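Local coordinates for ACYL carrier protein ACPA (Mycobacterium tuberculosis, PDB 2CGQ) that probably carries growing acyl chains as thioesters on a phosphopantetheine arm, as other acyl carrier proteins do, at residues N32-R37 / T67-E72; Q49-D54 / Q83-V88; F73-S78 / T93-W98; R37-D42 / S59-Q64. One frame throughout, in Å; residues are numbered along the deposited sequence.

Overall arrangement
A small helical bundle shows how a few unlike contacts can hold one carrier domain together. Contacts 1 and 4 both join helix 27-39 to helix 59-73, share Arg-37 and lie about 8 Å apart between centres. Contact 2 ties the long loop after the first helix to the turn before helix 88-96 and meets contact 4 where Leu-51 packs on Leu-62, their centres about 12 Å apart. Contact 3 closes the other end, about 18 Å from contact 4 between centres, and is tied to contact 1 through Glu-70. Ser-59, probably the phosphopantetheine attachment point as judged from its Asp-Ser-Leu setting, begins the second segment of contact 4.

Contact 1: residues N32-R37 / T67-E72; sequences NATIQR and TELEDE
Thr-34 OG1 gathers several partners at once. It donates to Glu-72 OE2 at 2.6 Å, meeting the syn side of that oxygen 18° out of the carboxylate plane; Ala-30 O, one turn back in the same helix, probably competes for the same proton. Two waters donate to the hydroxyl as well: one goes on to Glu-72 OE1, the other to Glu-68 OE1, so a single hydroxyl links two acids a helical turn apart. With OG1 beside the backbone N (chi1 -66°), CG2 is left anti to that N and faces Glu-68. CG2 lies 3.7 Å from Glu-68 CG, with CD2 of Leu-69 a little farther off, and this apolar patch backs the polar cluster. Beyond it, in the Glu-68 conformer described, Arg-37 forms a two-pronged salt bridge. NE reaches Glu-68 OE1 at 2.7 Å and NH2 reaches OE2 at 2.9 Å, but both bonds are bent and weak, and the two planes stand 45° apart. The glutamate chain runs extended, while the arginine bends at its third torsion to bring NE and NH2 to it. This largely polar contact, with its small apolar patch at CG2, pairs the first two long helices of the acyl carrier four-helix fold.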
loop_
_atom_site.group_PDB
_atom_site.type_symbol
_atom_site.label_atom_id
_atom_site.label_comp_id
_atom_site.label_asym_id
_atom_site.label_seq_id
_atom_site.Cartn_x
_atom_site.Cartn_y
_atom_site.Cartn_z
ATOM N N ASN A 32 -4.117 4.912 -3.074
ATOM C CA ASN A 32 -5.202 5.095 -2.103
ATOM C C ASN A 32 -6.413 4.294 -2.485
ATOM O O ASN A 32 -7.016 3.633 -1.635
ATOM C CB ASN A 32 -5.603 6.562 -1.963
ATOM C CG ASN A 32 -4.515 7.415 -1.397
ATOM O OD1 ASN A 32 -3.524 6.918 -0.804
ATOM N ND2 ASN A 32 -4.692 8.730 -1.535
ATOM N N ALA A 33 -6.778 4.339 -3.764
ATOM C CA ALA A 33 -7.938 3.558 -4.259
ATOM C C ALA A 33 -7.735 2.053 -4.006
ATOM O O ALA A 33 -8.687 1.387 -3.601
ATOM C CB ALA A 33 -8.155 3.817 -5.726
ATOM N N THR A 34 -6.520 1.543 -4.235
ATOM C CA THR A 34 -6.222 0.112 -4.021
ATOM C C THR A 34 -6.337 -0.214 -2.531
ATOM O O THR A 34 -6.921 -1.243 -2.116
ATOM C CB THR A 34 -4.824 -0.207 -4.600
ATOM O OG1 THR A 34 -4.909 -0.027 -6.054
ATOM C CG2 THR A 34 -4.364 -1.638 -4.243
ATOM N N ILE A 35 -5.744 0.646 -1.707
ATOM C CA ILE A 35 -5.893 0.510 -0.257
ATOM C C ILE A 35 -7.372 0.471 0.161
ATOM O O ILE A 35 -7.814 -0.384 0.913
ATOM C CB ILE A 35 -5.134 1.639 0.472
ATOM C CG1 ILE A 35 -3.622 1.383 0.352
ATOM C CG2 ILE A 35 -5.603 1.691 1.912
ATOM C CD1 ILE A 35 -2.698 2.575 0.891
ATOM N N GLN A 36 -8.150 1.418 -0.345
ATOM C CA GLN A 36 -9.582 1.418 -0.068
ATOM C C GLN A 36 -10.314 0.180 -0.560
ATOM O O GLN A 36 -11.218 -0.310 0.130
ATOM C CB GLN A 36 -10.218 2.678 -0.630
ATOM C CG GLN A 36 -9.783 3.953 0.100
ATOM C CD GLN A 36 -10.267 5.196 -0.588
ATOM O OE1 GLN A 36 -10.373 5.210 -1.817
ATOM N NE2 GLN A 36 -10.593 6.252 0.194
ATOM N N ARG A 37 -9.962 -0.310 -1.750
ATOM C CA ARG A 37 -10.611 -1.494 -2.303
ATOM C C ARG A 37 -10.348 -2.697 -1.364
ATOM O O ARG A 37 -11.265 -3.418 -0.972
ATOM C CB ARG A 37 -10.044 -1.739 -3.702
ATOM C CG ARG A 37 -10.882 -2.303 -4.769
ATOM C CD ARG A 37 -10.020 -3.074 -5.799
ATOM N NE ARG A 37 -9.221 -4.094 -5.079
ATOM C CZ ARG A 37 -9.632 -5.334 -4.770
ATOM N NH1 ARG A 37 -10.799 -5.755 -5.149
ATOM N NH2 ARG A 37 -8.868 -6.112 -3.993
ATOM N N THR A 67 0.938 -7.503 -3.589
ATOM C CA THR A 67 0.713 -8.221 -4.816
ATOM C C THR A 67 -0.213 -7.427 -5.778
ATOM O O THR A 67 0.035 -7.371 -7.005
ATOM C CB THR A 67 0.238 -9.653 -4.534
ATOM O OG1 THR A 67 -1.011 -9.655 -3.818
ATOM C CG2 THR A 67 1.300 -10.459 -3.767
ATOM N N GLU A 68 -1.308 -6.838 -5.245
ATOM C CA GLU A 68 -2.145 -5.950 -6.074
ATOM C C GLU A 68 -1.337 -4.825 -6.740
ATOM O O GLU A 68 -1.563 -4.504 -7.913
ATOM C CB GLU A 68 -3.355 -5.402 -5.297
ATOM C CG GLU A 68 -4.427 -4.761 -6.185
ATOM C CD GLU A 68 -5.853 -4.762 -5.603
ATOM O OE1 GLU A 68 -6.672 -3.905 -6.031
ATOM O OE2 GLU A 68 -6.152 -5.629 -4.748
ATOM N N LEU A 69 -0.477 -4.152 -5.986
ATOM C CA LEU A 69 0.345 -3.097 -6.532
ATOM C C LEU A 69 1.363 -3.605 -7.536
ATOM O O LEU A 69 1.543 -3.004 -8.617
ATOM C CB LEU A 69 1.074 -2.359 -5.414
ATOM C CG LEU A 69 0.171 -1.557 -4.459
ATOM C CD1 LEU A 69 1.045 -1.014 -3.348
ATOM C CD2 LEU A 69 -0.525 -0.497 -5.164
ATOM N N GLU A 70 1.965 -4.765 -7.246
ATOM C CA GLU A 70 2.852 -5.363 -8.269
ATOM C C GLU A 70 2.112 -5.616 -9.589
ATOM O O GLU A 70 2.595 -5.298 -10.688
ATOM C CB GLU A 70 3.423 -6.703 -7.752
ATOM C CG GLU A 70 4.443 -6.513 -6.605
ATOM C CD GLU A 70 5.131 -7.831 -6.191
ATOM O OE1 GLU A 70 4.440 -8.895 -6.211
ATOM O OE2 GLU A 70 6.345 -7.804 -5.814
ATOM N N ASP A 71 0.900 -6.141 -9.489
ATOM C CA ASP A 71 0.131 -6.380 -10.695
ATOM C C ASP A 71 -0.375 -5.082 -11.345
ATOM O O ASP A 71 -0.451 -4.991 -12.572
ATOM C CB ASP A 71 -1.071 -7.286 -10.383
ATOM C CG ASP A 71 -0.682 -8.770 -10.245
ATOM O OD1 ASP A 71 0.304 -9.177 -10.908
ATOM O OD2 ASP A 71 -1.387 -9.520 -9.517
ATOM N N GLU A 72 -0.820 -4.138 -10.519
ATOM C CA GLU A 72 -1.413 -2.876 -11.008
ATOM C C GLU A 72 -0.403 -2.041 -11.740
ATOM O O GLU A 72 -0.692 -1.445 -12.773
ATOM C CB GLU A 72 -2.000 -2.068 -9.856
ATOM C CG GLU A 72 -2.644 -0.754 -10.292
ATOM C CD GLU A 72 -3.382 -0.054 -9.161
ATOM O OE1 GLU A 72 -4.105 0.935 -9.461
ATOM O OE2 GLU A 72 -3.214 -0.493 -7.979
HETATM O O HOH W 1 -6.004 2.064 -8.177
HETATM O O HOH W 2 -6.129 -1.905 -7.402
#

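Contact 2: residues Q49-D54 / Q83-V88; sequences QVLVDD and QNIKTV
Gln-49 O and Val-88 N open the backbone pairing, 2.8 Å apart, and Leu-51 N closes it on Lys-86 O at 2.9 Å, nearly straight at 173°. Between these two bonds Val-50 and Thr-87 face each other as a non-hydrogen-bonded pair, an isolated antiparallel bridge in a chain with no regular strand. Gln-49 O also receives a CA-H contact from Thr-87 CA at 3.2 Å. Water extends the pairing: one molecule donates to Lys-86 O and accepts from Val-52 N, so that carbonyl is held twice. Within the loop, Asp-54 OD2 takes the amide of Val-50, while the amide end of Gln-49 turns back to Thr-46 N and Gly-44 O.

Most of the apolar contacts centre on Leu-51. Its CG stands beside the backbone N (chi1 -65°), which turns CD1 to Ile-85 CG2 at 3.6 Å, the side chains crossing obliquely, and CD2 to Val-88 CG2 at 3.8 Å, crossing at about a right angle. Val-88 CG2 also lies beside Gln-49 CB, 3.9 Å away.

Main-chain bonds therefore set the register of the loop against the start of helix 88-96, whose N-cap is Thr-87, independently of side-chain identity, while Leu-51 supplies the apolar cover.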
loop_
_atom_site.group_PDB
_atom_site.type_symbol
_atom_site.label_atom_id
_atom_site.label_comp_id
_atom_site.label_asym_id
_atom_site.label_seq_id
_atom_site.Cartn_x
_atom_site.Cartn_y
_atom_site.Cartn_z
ATOM N N GLN A 49 -0.582 7.555 7.934
ATOM C CA GLN A 49 -1.333 6.429 8.521
ATOM C C GLN A 49 -0.515 5.169 8.585
ATOM O O GLN A 49 0.084 4.738 7.579
ATOM C CB GLN A 49 -2.654 6.170 7.787
ATOM C CG GLN A 49 -3.666 7.265 8.017
ATOM C CD GLN A 49 -4.884 7.160 7.069
ATOM O OE1 GLN A 49 -4.749 6.781 5.919
ATOM N NE2 GLN A 49 -6.042 7.539 7.559
ATOM N N VAL A 50 -0.471 4.610 9.793
ATOM C CA VAL A 50 0.139 3.317 10.061
ATOM C C VAL A 50 -0.784 2.214 9.548
ATOM O O VAL A 50 -1.941 2.143 9.961
ATOM C CB VAL A 50 0.466 3.162 11.553
ATOM C CG1 VAL A 50 1.165 1.900 11.798
ATOM C CG2 VAL A 50 1.368 4.309 12.025
ATOM N N LEU A 51 -0.287 1.354 8.664
ATOM C CA LEU A 51 -1.155 0.386 7.946
ATOM C C LEU A 51 -1.905 -0.509 8.911
ATOM O O LEU A 51 -3.133 -0.640 8.851
ATOM C CB LEU A 51 -0.364 -0.466 6.953
ATOM C CG LEU A 51 0.250 0.301 5.788
ATOM C CD1 LEU A 51 0.924 -0.734 4.888
ATOM C CD2 LEU A 51 -0.740 1.073 4.987
ATOM N N VAL A 52 -1.176 -1.039 9.856
ATOM C CA VAL A 52 -1.787 -1.871 10.902
ATOM C C VAL A 52 -2.565 -1.035 11.913
ATOM O O VAL A 52 -3.773 -1.196 12.006
ATOM C CB VAL A 52 -0.756 -2.736 11.640
ATOM C CG1 VAL A 52 -1.460 -3.567 12.713
ATOM C CG2 VAL A 52 -0.056 -3.663 10.672
ATOM N N ASP A 53 -1.886 -0.150 12.652
ATOM C CA ASP A 53 -2.497 0.511 13.813
ATOM C C ASP A 53 -3.645 1.429 13.457
ATOM O O ASP A 53 -4.643 1.509 14.194
ATOM C CB ASP A 53 -1.504 1.348 14.597
ATOM C CG ASP A 53 -0.240 0.606 14.999
ATOM O OD1 ASP A 53 0.037 -0.516 14.486
ATOM O OD2 ASP A 53 0.545 1.247 15.764
ATOM N N ASP A 54 -3.519 2.139 12.337
ATOM C CA ASP A 54 -4.536 3.104 11.907
ATOM C C ASP A 54 -5.599 2.566 10.960
ATOM O O ASP A 54 -6.767 2.912 11.103
ATOM C CB ASP A 54 -3.880 4.352 11.288
ATOM C CG ASP A 54 -3.054 5.148 12.305
ATOM O OD1 ASP A 54 -3.471 5.264 13.485
ATOM O OD2 ASP A 54 -1.998 5.699 11.939
ATOM N N GLN A 83 8.413 -6.169 4.006
ATOM C CA GLN A 83 8.589 -6.311 5.475
ATOM C C GLN A 83 8.620 -4.967 6.188
ATOM O O GLN A 83 8.008 -4.783 7.263
ATOM C CB GLN A 83 9.939 -7.029 5.848
ATOM C CG GLN A 83 9.959 -8.553 6.105
ATOM C CD GLN A 83 11.272 -9.059 6.811
ATOM O OE1 GLN A 83 12.402 -8.967 6.252
ATOM N NE2 GLN A 83 11.126 -9.570 8.090
ATOM N N ASN A 84 9.400 -4.067 5.621
ATOM C CA ASN A 84 9.752 -2.801 6.228
ATOM C C ASN A 84 8.691 -1.718 6.022
ATOM O O ASN A 84 8.822 -0.670 6.596
ATOM C CB ASN A 84 11.077 -2.297 5.657
ATOM C CG ASN A 84 12.268 -3.085 6.153
ATOM O OD1 ASN A 84 12.180 -3.746 7.181
ATOM N ND2 ASN A 84 13.393 -3.030 5.420
ATOM N N ILE A 85 7.668 -1.952 5.196
ATOM C CA ILE A 85 6.605 -0.969 4.983
ATOM C C ILE A 85 5.742 -0.857 6.231
ATOM O O ILE A 85 5.172 -1.865 6.696
ATOM C CB ILE A 85 5.753 -1.333 3.768
ATOM C CG1 ILE A 85 6.530 -1.012 2.511
ATOM C CG2 ILE A 85 4.402 -0.607 3.825
ATOM C CD1 ILE A 85 5.901 -1.544 1.300
ATOM N N LYS A 86 5.633 0.358 6.771
ATOM C CA LYS A 86 4.863 0.565 7.980
ATOM C C LYS A 86 3.692 1.539 7.771
ATOM O O LYS A 86 2.637 1.345 8.352
ATOM C CB LYS A 86 5.723 1.120 9.095
ATOM C CG LYS A 86 6.820 0.201 9.594
ATOM C CD LYS A 86 6.258 -1.052 10.167
ATOM C CE LYS A 86 7.236 -1.586 11.208
ATOM N NZ LYS A 86 8.546 -1.883 10.575
ATOM N N THR A 87 3.948 2.620 7.029
ATOM C CA THR A 87 2.954 3.637 6.759
ATOM C C THR A 87 2.508 3.671 5.320
ATOM O O THR A 87 3.203 3.180 4.435
ATOM C CB THR A 87 3.482 5.026 7.126
ATOM O OG1 THR A 87 4.606 5.354 6.315
ATOM C CG2 THR A 87 3.894 5.064 8.579
ATOM N N VAL A 88 1.402 4.360 5.093
ATOM C CA VAL A 88 0.950 4.646 3.729
ATOM C C VAL A 88 2.101 5.313 2.930
ATOM O O VAL A 88 2.345 4.954 1.772
ATOM C CB VAL A 88 -0.296 5.517 3.744
ATOM C CG1 VAL A 88 -0.608 6.088 2.327
ATOM C CG2 VAL A 88 -1.522 4.752 4.319
HETATM O O HOH W 3 1.871 -0.937 9.748
#

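Contact 3: residues F73-S78 / T93-W98; sequences FDIAIS and TSVAVW
Two aromatic rings each receive an aliphatic side chain over one face. On the indole of Trp-98 sits Ile-75, its CB 3.6 Å from the centroid of the five-membered ring and only 9° off the normal, a CH-pi contact. Ile-75 CG2 presses closer still, 3.4 Å from Trp-98 CG. Toward the rim of that same face lies the backbone N of Ala-76, 3.4 Å above the plane, while Ser-94 O stands at an edge of the indole in its plane. Over the phenyl ring of Phe-73, Val-95 CG1 is almost exactly centred, 3.9 Å from the centroid and 5° off the normal, with the two side chains crossing at about a right angle.

The branches of Ile-75 explain how one residue serves both Trp-98 and Val-95. With chi1 at 65°, CG1 lies between the backbone N and the carbonyl carbon and carries CD1 to Val-95 CG2, 4.1 Å away, where it also skirts Trp-98 CD1; CB and CG2 make the close indole contact. A water joins the polar rim, donating to Ala-76 O at 2.9 Å and accepting from Trp-98 NE1.

Deeper in, Phe-73 and Val-95 both touch Ile-31 of helix 27-39. With the indole of Trp-98, just past the helix, lying over Ile-75, the contact packs the connection between helix 59-73 and helix 79-84 onto the last helix of the acyl carrier bundle.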
loop_
_atom_site.group_PDB
_atom_site.type_symbol
_atom_site.label_atom_id
_atom_site.label_comp_id
_atom_site.label_asym_id
_atom_site.label_seq_id
_atom_site.Cartn_x
_atom_site.Cartn_y
_atom_site.Cartn_z
ATOM N N PHE A 73 0.788 -1.974 -11.193
ATOM C CA PHE A 73 1.830 -1.094 -11.708
ATOM C C PHE A 73 2.865 -1.836 -12.526
ATOM O O PHE A 73 3.721 -1.180 -13.120
ATOM C CB PHE A 73 2.488 -0.300 -10.590
ATOM C CG PHE A 73 1.617 0.773 -10.031
ATOM C CD1 PHE A 73 1.523 2.010 -10.657
ATOM C CD2 PHE A 73 0.912 0.561 -8.880
ATOM C CE1 PHE A 73 0.709 3.049 -10.095
ATOM C CE2 PHE A 73 0.072 1.515 -8.333
ATOM C CZ PHE A 73 -0.050 2.784 -8.939
ATOM N N ASP A 74 2.740 -3.157 -12.639
ATOM C CA ASP A 74 3.743 -4.010 -13.295
ATOM C C ASP A 74 5.130 -3.743 -12.714
ATOM O O ASP A 74 6.131 -3.473 -13.442
ATOM C CB ASP A 74 3.742 -3.898 -14.835
ATOM C CG ASP A 74 4.383 -5.166 -15.526
ATOM O OD1 ASP A 74 4.743 -5.058 -16.744
ATOM O OD2 ASP A 74 4.518 -6.249 -14.820
ATOM N N ILE A 75 5.190 -3.838 -11.391
ATOM C CA ILE A 75 6.434 -3.672 -10.664
ATOM C C ILE A 75 6.672 -4.902 -9.796
ATOM O O ILE A 75 5.867 -5.840 -9.760
ATOM C CB ILE A 75 6.423 -2.364 -9.827
ATOM C CG1 ILE A 75 5.387 -2.413 -8.728
ATOM C CG2 ILE A 75 6.154 -1.129 -10.748
ATOM C CD1 ILE A 75 5.379 -1.251 -7.834
ATOM N N ALA A 76 7.812 -4.882 -9.117
ATOM C CA ALA A 76 8.187 -5.901 -8.136
ATOM C C ALA A 76 8.710 -5.215 -6.913
ATOM O O ALA A 76 9.479 -4.263 -7.008
ATOM C CB ALA A 76 9.232 -6.840 -8.736
ATOM N N ILE A 77 8.302 -5.711 -5.750
ATOM C CA ILE A 77 8.728 -5.200 -4.474
ATOM C C ILE A 77 9.393 -6.368 -3.735
ATOM O O ILE A 77 8.857 -7.464 -3.696
ATOM C CB ILE A 77 7.537 -4.634 -3.643
ATOM C CG1 ILE A 77 6.904 -3.455 -4.398
ATOM C CG2 ILE A 77 8.006 -4.172 -2.267
ATOM C CD1 ILE A 77 5.600 -3.027 -3.855
ATOM N N SER A 78 10.586 -6.121 -3.189
ATOM C CA SER A 78 11.343 -7.183 -2.567
ATOM C C SER A 78 10.614 -7.587 -1.293
ATOM O O SER A 78 9.868 -6.788 -0.712
ATOM C CB SER A 78 12.770 -6.759 -2.272
ATOM O OG SER A 78 12.840 -5.771 -1.257
ATOM N N THR A 93 6.420 5.466 -1.527
ATOM C CA THR A 93 7.819 5.597 -1.969
ATOM C C THR A 93 8.267 4.253 -2.560
ATOM O O THR A 93 9.127 4.237 -3.451
ATOM C CB THR A 93 8.724 6.126 -0.833
ATOM O OG1 THR A 93 8.589 5.264 0.265
ATOM C CG2 THR A 93 8.254 7.414 -0.391
ATOM N N SER A 94 7.650 3.152 -2.145
ATOM C CA SER A 94 7.979 1.818 -2.727
ATOM C C SER A 94 7.549 1.739 -4.187
ATOM O O SER A 94 8.262 1.121 -5.011
ATOM C CB SER A 94 7.366 0.655 -1.954
ATOM O OG SER A 94 8.124 0.281 -0.830
ATOM N N VAL A 95 6.402 2.338 -4.518
ATOM C CA VAL A 95 5.963 2.417 -5.893
ATOM C C VAL A 95 6.701 3.535 -6.644
ATOM O O VAL A 95 7.059 3.358 -7.810
ATOM C CB VAL A 95 4.454 2.630 -5.951
ATOM C CG1 VAL A 95 3.955 2.801 -7.373
ATOM C CG2 VAL A 95 3.754 1.463 -5.223
ATOM N N ALA A 96 6.883 4.690 -6.005
ATOM C CA ALA A 96 7.560 5.844 -6.667
ATOM C C ALA A 96 8.916 5.535 -7.265
ATOM O O ALA A 96 9.329 6.197 -8.238
ATOM C CB ALA A 96 7.696 6.985 -5.712
ATOM N N VAL A 97 9.641 4.590 -6.687
ATOM C CA VAL A 97 10.967 4.243 -7.199
ATOM C C VAL A 97 10.903 3.694 -8.617
ATOM O O VAL A 97 11.872 3.792 -9.351
ATOM C CB VAL A 97 11.775 3.272 -6.246
ATOM C CG1 VAL A 97 11.971 3.914 -4.839
ATOM C CG2 VAL A 97 11.193 1.928 -6.191
ATOM N N TRP A 98 9.750 3.170 -9.014
ATOM C CA TRP A 98 9.581 2.630 -10.360
ATOM C C TRP A 98 9.180 3.696 -11.392
ATOM O O TRP A 98 9.159 3.404 -12.575
ATOM C CB TRP A 98 8.558 1.485 -10.343
ATOM C CG TRP A 98 9.127 0.241 -9.673
ATOM C CD1 TRP A 98 9.207 -0.019 -8.331
ATOM C CD2 TRP A 98 9.721 -0.886 -10.335
ATOM N NE1 TRP A 98 9.816 -1.270 -8.108
ATOM C CE2 TRP A 98 10.123 -1.810 -9.334
ATOM C CE3 TRP A 98 9.901 -1.230 -11.675
ATOM C CZ2 TRP A 98 10.701 -3.041 -9.636
ATOM C CZ3 TRP A 98 10.495 -2.449 -11.971
ATOM C CH2 TRP A 98 10.883 -3.354 -10.938
HETATM O O HOH W 4 11.322 -2.417 -5.831
#

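Contact 4: residues R37-D42 / S59-Q64; sequences RILRTD and SLKLFQ
Ile-38 is wedged against Lys-61 and Gln-64 where helix 27-39 ends in a Schellman motif beside the first turns of helix 59-73. Its CG2, anti to the backbone N (CG1 at chi1 -68°), touches Lys-61 CB at 3.8 Å and lies equally near Gln-64 OE1. Its CD1 reaches past the glutamine side chain to the main chain, 3.8 Å from Gln-64 C. The isoleucine runs antiparallel past both of these partners. Alongside, Leu-39 CD2 meets Lys-61 CD at 3.9 Å, the two side chains at about a right angle, so the aliphatic run of the lysine is covered by two successive residues of the first helix. At the margin, the guanidinium of Arg-37 turns an edge toward Gln-64 NE2, though its salt bridge is to Glu-68.

Farther out, the Schellman ending brings the chain round: Arg-40, with positive phi, is the C-prime residue, Thr-41 N reaches back to Gln-36 O, and Leu-39 also packs on Leu-55 and Phe-57. Asp-58, the residue before Ser-59 (probably the phosphopantetheine site), accepts the amide of Lys-61 through OD1. Between the helices one water donates to Ile-38 O at 2.8 Å and accepts from Lys-61 NZ at 3.1 Å.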
loop_
_atom_site.group_PDB
_atom_site.type_symbol
_atom_site.label_atom_id
_atom_site.label_comp_id
_atom_site.label_asym_id
_atom_site.label_seq_id
_atom_site.Cartn_x
_atom_site.Cartn_y
_atom_site.Cartn_z
ATOM N N ARG A 37 -9.962 -0.310 -1.750
ATOM C CA ARG A 37 -10.611 -1.494 -2.303
ATOM C C ARG A 37 -10.348 -2.697 -1.364
ATOM O O ARG A 37 -11.265 -3.418 -0.972
ATOM C CB ARG A 37 -10.044 -1.739 -3.702
ATOM C CG ARG A 37 -10.882 -2.303 -4.769
ATOM C CD ARG A 37 -10.020 -3.074 -5.799
ATOM N NE ARG A 37 -9.221 -4.094 -5.079
ATOM C CZ ARG A 37 -9.632 -5.334 -4.770
ATOM N NH1 ARG A 37 -10.799 -5.755 -5.149
ATOM N NH2 ARG A 37 -8.868 -6.112 -3.993
ATOM N N ILE A 38 -9.086 -2.890 -0.990
ATOM C CA ILE A 38 -8.695 -3.998 -0.096
ATOM C C ILE A 38 -9.343 -3.933 1.267
ATOM O O ILE A 38 -9.832 -4.958 1.779
ATOM C CB ILE A 38 -7.142 -4.094 0.053
ATOM C CG1 ILE A 38 -6.554 -4.524 -1.276
ATOM C CG2 ILE A 38 -6.705 -5.060 1.202
ATOM C CD1 ILE A 38 -5.045 -4.262 -1.349
ATOM N N LEU A 39 -9.420 -2.764 1.856
ATOM C CA LEU A 39 -10.012 -2.628 3.172
ATOM C C LEU A 39 -11.547 -2.440 3.111
ATOM O O LEU A 39 -12.207 -2.445 4.163
ATOM C CB LEU A 39 -9.457 -1.445 3.904
ATOM C CG LEU A 39 -7.960 -1.351 4.174
ATOM C CD1 LEU A 39 -7.674 0.012 4.687
ATOM C CD2 LEU A 39 -7.576 -2.406 5.173
ATOM N N ARG A 40 -12.117 -2.263 1.910
ATOM C CA ARG A 40 -13.548 -1.954 1.804
ATOM C C ARG A 40 -13.966 -0.744 2.651
ATOM O O ARG A 40 -14.951 -0.790 3.413
ATOM C CB ARG A 40 -14.349 -3.183 2.211
ATOM C CG ARG A 40 -14.113 -4.295 1.269
ATOM C CD ARG A 40 -14.826 -5.487 1.713
ATOM N NE ARG A 40 -14.174 -6.620 1.094
ATOM C CZ ARG A 40 -14.803 -7.659 0.609
ATOM N NH1 ARG A 40 -14.101 -8.622 0.059
ATOM N NH2 ARG A 40 -16.134 -7.740 0.661
ATOM N N THR A 41 -13.261 0.354 2.486
ATOM C CA THR A 41 -13.579 1.592 3.208
ATOM C C THR A 41 -13.568 2.769 2.256
ATOM O O THR A 41 -12.980 2.689 1.187
ATOM C CB THR A 41 -12.590 1.819 4.346
ATOM O OG1 THR A 41 -12.942 2.999 5.061
ATOM C CG2 THR A 41 -11.177 2.006 3.823
ATOM N N ASP A 42 -14.264 3.833 2.627
ATOM C CA ASP A 42 -14.216 5.097 1.882
ATOM C C ASP A 42 -13.500 6.157 2.696
ATOM O O ASP A 42 -13.470 7.343 2.307
ATOM C CB ASP A 42 -15.620 5.587 1.532
ATOM C CG ASP A 42 -16.524 5.723 2.762
ATOM O OD1 ASP A 42 -17.735 6.060 2.605
ATOM O OD2 ASP A 42 -16.041 5.440 3.886
ATOM N N SER A 59 -1.967 -9.462 8.173
ATOM C CA SER A 59 -0.991 -10.044 7.275
ATOM C C SER A 59 -1.572 -10.386 5.901
ATOM O O SER A 59 -0.915 -10.160 4.901
ATOM C CB SER A 59 -0.335 -11.263 7.884
ATOM O OG SER A 59 -1.313 -12.225 8.152
ATOM N N LEU A 60 -2.795 -10.906 5.868
ATOM C CA LEU A 60 -3.439 -11.223 4.580
ATOM C C LEU A 60 -3.585 -9.898 3.799
ATOM O O LEU A 60 -3.294 -9.862 2.643
ATOM C CB LEU A 60 -4.807 -11.835 4.805
ATOM C CG LEU A 60 -5.720 -11.975 3.573
ATOM C CD1 LEU A 60 -4.996 -12.656 2.516
ATOM C CD2 LEU A 60 -6.990 -12.675 3.936
ATOM N N LYS A 61 -4.103 -8.830 4.407
ATOM C CA LYS A 61 -4.407 -7.642 3.626
ATOM C C LYS A 61 -3.120 -6.963 3.174
ATOM O O LYS A 61 -3.067 -6.324 2.122
ATOM C CB LYS A 61 -5.333 -6.670 4.388
ATOM C CG LYS A 61 -6.781 -7.260 4.583
ATOM C CD LYS A 61 -7.664 -6.337 5.463
ATOM C CE LYS A 61 -8.788 -7.154 6.027
ATOM N NZ LYS A 61 -10.025 -6.445 6.560
ATOM N N LEU A 62 -2.062 -7.095 3.959
ATOM C CA LEU A 62 -0.775 -6.549 3.512
ATOM C C LEU A 62 -0.239 -7.328 2.314
ATOM O O LEU A 62 0.354 -6.735 1.424
ATOM C CB LEU A 62 0.259 -6.608 4.605
ATOM C CG LEU A 62 -0.035 -5.640 5.737
ATOM C CD1 LEU A 62 0.788 -6.025 6.982
ATOM C CD2 LEU A 62 0.140 -4.221 5.293
ATOM N N PHE A 63 -0.410 -8.660 2.317
ATOM C CA PHE A 63 -0.027 -9.475 1.174
ATOM C C PHE A 63 -0.815 -9.063 -0.054
ATOM O O PHE A 63 -0.300 -8.970 -1.149
ATOM C CB PHE A 63 -0.265 -10.968 1.480
ATOM C CG PHE A 63 0.047 -11.876 0.348
ATOM C CD1 PHE A 63 1.370 -12.232 0.066
ATOM C CD2 PHE A 63 -0.954 -12.325 -0.498
ATOM C CE1 PHE A 63 1.667 -13.078 -0.972
ATOM C CE2 PHE A 63 -0.640 -13.153 -1.595
ATOM C CZ PHE A 63 0.670 -13.530 -1.810
ATOM N N GLN A 64 -2.130 -8.845 0.127
ATOM C CA GLN A 64 -2.960 -8.360 -0.962
ATOM C C GLN A 64 -2.434 -7.038 -1.469
ATOM O O GLN A 64 -2.381 -6.814 -2.669
ATOM C CB GLN A 64 -4.401 -8.182 -0.526
ATOM C CG GLN A 64 -5.225 -9.401 -0.365
ATOM C CD GLN A 64 -6.679 -9.016 -0.135
ATOM O OE1 GLN A 64 -7.065 -8.790 0.968
ATOM N NE2 GLN A 64 -7.462 -8.936 -1.214
HETATM O O HOH W 5 -11.488 -5.742 3.942
#